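Local coordinates for cytochrome b5-domain protein (Methanococcoides burtonii, PDB 6VZ6) that binds heme b through a cytochrome b5-like domain and is probably an electron-transfer protein, at residues 18-23 against 31-36. Residues are numbered along the deposited sequence; the frame is centred on the assembly and turned at random.
With HEM (protoporphyrin IX containing Fe), chain B.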
ATOM      1  N   GLY A  18     -13.371   1.641   7.519  1.00 18.85           N
ATOM      2  CA  GLY A  18     -12.695   2.122   8.711  1.00 19.39           C
ATOM      3  C   GLY A  18     -11.243   1.665   8.861  1.00 19.69           C
ATOM      4  O   GLY A  18     -10.603   2.028   9.852  1.00 14.85           O
ATOM      5  N   GLU A  19     -10.721   0.863   7.922  1.00 21.94           N
ATOM      6  CA  GLU A  19      -9.310   0.495   7.917  1.00 14.23           C
ATOM      7  C   GLU A  19      -8.488   1.457   7.067  1.00 14.75           C
ATOM      8  O   GLU A  19      -8.936   1.936   6.028  1.00 15.39           O
ATOM      9  CB  GLU A  19      -9.135  -0.940   7.403  1.00 16.17           C
ATOM     10  CG  GLU A  19     -10.062  -1.955   8.021  1.00 31.75           C
ATOM     11  CD  GLU A  19      -9.807  -2.055   9.454  1.00 33.63           C
ATOM     12  OE1 GLU A  19      -8.610  -1.974   9.810  1.00 35.34           O
ATOM     13  OE2 GLU A  19     -10.783  -2.150  10.221  1.00 28.29           O
ATOM     14  N   LYS A  20      -7.274   1.737   7.515  1.00 18.84           N
ATOM     15  CA  LYS A  20      -6.334   2.530   6.725  1.00 19.30           C
ATOM     16  C   LYS A  20      -5.933   1.781   5.456  1.00 13.38           C
ATOM     17  O   LYS A  20      -6.161   0.577   5.323  1.00 13.75           O
ATOM     18  CB  LYS A  20      -5.085   2.847   7.542  1.00 15.80           C
ATOM     19  CG  LYS A  20      -5.334   3.943   8.605  1.00 19.38           C
ATOM     20  CD  LYS A  20      -4.059   4.273   9.353  1.00 15.56           C
ATOM     21  CE  LYS A  20      -4.331   5.376  10.412  1.00 19.34           C
ATOM     22  NZ  LYS A  20      -3.090   5.857  11.048  1.00 23.62           N
ATOM     23  N   CYS A  21      -5.343   2.509   4.522  1.00 15.84           N
ATOM     24  CA  CYS A  21      -4.926   1.938   3.243  1.00 17.02           C
ATOM     25  C   CYS A  21      -3.407   1.778   3.226  1.00 16.88           C
ATOM     26  O   CYS A  21      -2.665   2.763   3.092  1.00 13.08           O
ATOM     27  CB  CYS A  21      -5.395   2.787   2.067  1.00 19.83           C
ATOM     28  SG  CYS A  21      -5.111   1.910   0.455  1.00 19.47           S
ATOM     29  N   TYR A  22      -2.967   0.529   3.429  1.00 13.11           N
ATOM     30  CA  TYR A  22      -1.564   0.126   3.369  1.00 10.86           C
ATOM     31  C   TYR A  22      -1.333  -0.707   2.120  1.00 16.05           C
ATOM     32  O   TYR A  22      -2.271  -1.324   1.608  1.00 14.98           O
ATOM     33  CB  TYR A  22      -1.171  -0.746   4.561  1.00 13.25           C
ATOM     34  CG  TYR A  22      -1.203  -0.071   5.916  1.00 13.64           C
ATOM     35  CD1 TYR A  22      -1.381   1.315   6.054  1.00 15.69           C
ATOM     36  CD2 TYR A  22      -1.031  -0.821   7.052  1.00 13.26           C
ATOM     37  CE1 TYR A  22      -1.374   1.914   7.331  1.00 14.21           C
ATOM     38  CE2 TYR A  22      -1.017  -0.244   8.298  1.00 13.25           C
ATOM     39  CZ  TYR A  22      -1.198   1.109   8.432  1.00 15.54           C
ATOM     40  OH  TYR A  22      -1.167   1.572   9.701  1.00 17.62           O
ATOM     41  N   PHE A  23      -0.094  -0.709   1.625  1.00 12.58           N
ATOM     42  CA  PHE A  23       0.326  -1.732   0.668  1.00 10.73           C
ATOM     43  C   PHE A  23       1.792  -2.070   0.916  1.00 11.45           C
ATOM     44  O   PHE A  23       2.486  -1.400   1.669  1.00 13.83           O
ATOM     45  CB  PHE A  23       0.072  -1.336  -0.805  1.00 13.19           C
ATOM     46  CG  PHE A  23       0.706  -0.054  -1.232  1.00 15.58           C
ATOM     47  CD1 PHE A  23       2.082   0.057  -1.328  1.00 15.07           C
ATOM     48  CD2 PHE A  23      -0.086   1.051  -1.572  1.00 16.55           C
ATOM     49  CE1 PHE A  23       2.674   1.256  -1.714  1.00 13.96           C
ATOM     50  CE2 PHE A  23       0.499   2.239  -1.990  1.00 14.34           C
ATOM     51  CZ  PHE A  23       1.883   2.345  -2.027  1.00 17.39           C
ATOM     52  N   ASP A  31       1.916   3.568   4.120  1.00 19.80           N
ATOM     53  CA  ASP A  31       0.588   4.085   4.483  1.00 13.32           C
ATOM     54  C   ASP A  31       0.205   5.188   3.504  1.00 15.96           C
ATOM     55  O   ASP A  31       0.808   6.267   3.534  1.00 14.62           O
ATOM     56  CB  ASP A  31       0.593   4.625   5.914  1.00 17.17           C
ATOM     57  CG  ASP A  31      -0.754   5.164   6.342  1.00 17.98           C
ATOM     58  OD1 ASP A  31      -1.704   5.135   5.525  1.00 16.72           O
ATOM     59  OD2 ASP A  31      -0.867   5.601   7.511  1.00 22.45           O
ATOM     60  N   VAL A  32      -0.772   4.924   2.625  1.00 14.70           N
ATOM     61  CA  VAL A  32      -1.204   5.930   1.658  1.00 15.31           C
ATOM     62  C   VAL A  32      -2.625   6.406   1.951  1.00 16.95           C
ATOM     63  O   VAL A  32      -3.266   6.968   1.090  1.00 15.36           O
ATOM     64  CB  VAL A  32      -1.079   5.439   0.201  1.00 15.68           C
ATOM     65  CG1 VAL A  32       0.367   5.246  -0.140  1.00 17.32           C
ATOM     66  CG2 VAL A  32      -1.878   4.157  -0.003  1.00 17.14           C
ATOM     67  N   THR A  33      -3.111   6.199   3.175  1.00 15.39           N
ATOM     68  CA  THR A  33      -4.504   6.525   3.512  1.00 18.48           C
ATOM     69  C   THR A  33      -4.869   7.947   3.089  1.00 19.79           C
ATOM     70  O   THR A  33      -6.012   8.204   2.681  1.00 19.56           O
ATOM     71  CB  THR A  33      -4.713   6.379   5.037  1.00 21.55           C
ATOM     72  OG1 THR A  33      -4.351   5.072   5.451  1.00 18.93           O
ATOM     73  CG2 THR A  33      -6.147   6.663   5.443  1.00 22.76           C
ATOM     74  N   GLU A  34      -3.884   8.853   3.157  1.00 18.54           N
ATOM     75  CA  GLU A  34      -4.035  10.276   2.902  1.00 28.28           C
ATOM     76  C   GLU A  34      -4.029  10.636   1.432  1.00 29.77           C
ATOM     77  O   GLU A  34      -4.415  11.744   1.081  1.00 30.75           O
ATOM     78  CB  GLU A  34      -2.848  11.037   3.533  1.00 28.94           C
ATOM     79  CG  GLU A  34      -1.403  10.445   3.154  1.00 58.47           C
ATOM     80  CD  GLU A  34      -0.934   9.254   4.039  1.00 70.22           C
ATOM     81  OE1 GLU A  34      -0.121   9.424   4.959  1.00 60.25           O
ATOM     82  OE2 GLU A  34      -1.337   8.134   3.812  1.00 57.52           O
ATOM     83  N   SER A  35      -3.592   9.747   0.554  1.00 25.84           N
ATOM     84  CA  SER A  35      -3.461  10.105  -0.843  1.00 20.08           C
ATOM     85  C   SER A  35      -4.836  10.280  -1.485  1.00 20.94           C
ATOM     86  O   SER A  35      -5.729   9.427  -1.352  1.00 19.97           O
ATOM     87  CB  SER A  35      -2.682   9.031  -1.594  1.00 24.04           C
ATOM     88  OG  SER A  35      -2.879   9.178  -2.997  1.00 22.21           O
ATOM     89  N   MET A  36      -4.990  11.373  -2.218  1.00 22.74           N
ATOM     90  CA  MET A  36      -6.204  11.575  -2.993  1.00 29.43           C
ATOM     91  C   MET A  36      -6.358  10.552  -4.107  1.00 28.51           C
ATOM     92  O   MET A  36      -7.456  10.425  -4.644  1.00 25.59           O
ATOM     93  CB  MET A  36      -6.215  12.985  -3.602  1.00 40.95           C
ATOM     94  CG  MET A  36      -6.377  14.135  -2.594  1.00 55.38           C
ATOM     95  SD  MET A  36      -6.571  15.767  -3.374  1.00124.89           S
ATOM     96  CE  MET A  36      -6.135  15.438  -5.087  1.00 67.36           C
TER
HETATM   97  CHA HEM B 101       0.459   7.997  -8.461  1.00 21.03           C
HETATM   98  CHB HEM B 101      -1.648   5.457 -11.912  1.00 15.97           C
HETATM   99  CHC HEM B 101      -0.126   1.357  -9.942  1.00 15.68           C
HETATM  100  CHD HEM B 101       1.402   3.903  -6.126  1.00 13.29           C
HETATM  101  C1A HEM B 101      -0.153   7.671  -9.630  1.00 21.25           C
HETATM  102  C2A HEM B 101      -0.516   8.594 -10.676  1.00 22.01           C
HETATM  103  C3A HEM B 101      -1.127   7.872 -11.632  1.00 23.62           C
HETATM  104  C4A HEM B 101      -1.142   6.491 -11.199  1.00 18.30           C
HETATM  105  CMA HEM B 101      -1.720   8.324 -12.982  1.00 20.71           C
HETATM  106  CAA HEM B 101      -0.231  10.118 -10.598  1.00 22.62           C
HETATM  107  CBA HEM B 101       0.293  10.705 -11.897  1.00 58.45           C
HETATM  108  CGA HEM B 101       1.748  10.409 -11.951  1.00 48.43           C
HETATM  109  O1A HEM B 101       2.326  10.348 -10.848  1.00 53.66           O
HETATM  110  O2A HEM B 101       2.306  10.234 -13.074  1.00 52.87           O
HETATM  111  C1B HEM B 101      -1.410   4.145 -11.660  1.00 19.91           C
HETATM  112  C2B HEM B 101      -1.922   3.124 -12.476  1.00 23.13           C
HETATM  113  C3B HEM B 101      -1.522   1.959 -11.992  1.00 20.05           C
HETATM  114  C4B HEM B 101      -0.753   2.225 -10.790  1.00 17.75           C
HETATM  115  CMB HEM B 101      -2.747   3.352 -13.749  1.00 22.46           C
HETATM  116  CAB HEM B 101      -1.834   0.675 -12.786  1.00 24.59           C
HETATM  117  CBB HEM B 101      -0.896  -0.278 -12.873  1.00 19.15           C
HETATM  118  C1C HEM B 101       0.446   1.689  -8.740  1.00 17.52           C
HETATM  119  C2C HEM B 101       1.095   0.765  -7.821  1.00 19.40           C
HETATM  120  C3C HEM B 101       1.507   1.475  -6.752  1.00 14.86           C
HETATM  121  C4C HEM B 101       1.145   2.863  -6.979  1.00 14.61           C
HETATM  122  CMC HEM B 101       1.207  -0.748  -8.084  1.00 14.74           C
HETATM  123  CAC HEM B 101       2.245   1.055  -5.440  1.00 20.22           C
HETATM  124  CBC HEM B 101       3.103   0.056  -5.369  1.00 23.64           C
HETATM  125  C1D HEM B 101       1.215   5.235  -6.387  1.00 19.73           C
HETATM  126  C2D HEM B 101       1.406   6.340  -5.461  1.00 17.98           C
HETATM  127  C3D HEM B 101       1.173   7.475  -6.111  1.00 16.48           C
HETATM  128  C4D HEM B 101       0.790   7.111  -7.451  1.00 17.07           C
HETATM  129  CMD HEM B 101       1.862   6.191  -3.987  1.00 17.49           C
HETATM  130  CAD HEM B 101       1.234   8.933  -5.582  1.00 15.33           C
HETATM  131  CBD HEM B 101      -0.094   9.244  -4.897  1.00 18.22           C
HETATM  132  CGD HEM B 101      -0.188  10.679  -4.421  1.00 21.43           C
HETATM  133  O1D HEM B 101      -1.164  11.030  -3.727  1.00 17.20           O
HETATM  134  O2D HEM B 101       0.757  11.457  -4.667  1.00 19.97           O
HETATM  135  NA  HEM B 101      -0.526   6.403  -9.976  1.00 19.34           N
HETATM  136  NB  HEM B 101      -0.723   3.575 -10.614  1.00 17.82           N
HETATM  137  NC  HEM B 101       0.519   2.963  -8.207  1.00 17.14           N
HETATM  138  ND  HEM B 101       0.822   5.743  -7.594  1.00 17.39           N
HETATM  139 FE   HEM B 101       0.037   4.710  -9.120  1.00 15.96          FE
HETATM  140  O   HOH W   1      -0.651   4.243   9.898  1.00 23.45           O
HETATM  141  O   HOH W   2      -2.678   7.577   8.139  1.00 30.21           O
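With its CG turned opposite the backbone N (chi1 -180°), Asp-31 brings its carboxylate to the edge of the Tyr-22 ring, OD1 in the ring plane and the two planes 67° apart; Tyr-22 CE1 stands 3.5 Å from Asp-31 CG. Thr-33 OG1 sits beside its own N (chi1 -56°), and both grip Asp-31 OD1: Thr-33 N, 2.9 Å away, closes an Asx turn, and Thr-33 OG1 donates to the syn lone pair. Cys-21 N in turn donates to Thr-33 OG1 at 2.9 Å. Val-32 N returns a bond to Cys-21 O, 2.9 Å, just beyond the antiparallel, non-hydrogen-bonded pair Tyr-22/Asp-31. One water links Asp-31 OD2, Tyr-22 OH and Lys-20 NZ. Exchanging Asp-31 for an alanine removes the acceptor of Thr-33 N and OG1, and the hydroxyl would probably be set free to turn from Cys-21 N. In the heme pocket of this cytochrome b5-like domain, Phe-23 CE2 meets Val-32 CG1 at 3.5 Å, heme vinyl carbon CAC lies over one face of the phenylalanine ring, and Ser-35 OG donates to heme propionate O1D at 2.6 Å. The contact thus joins outer strand 22-25 to the turn leaving strand 28-31, with Val-73 of strand 72-76 touching Tyr-22 and Asp-31, and Leu-10 of helix 7-12 against Tyr-22.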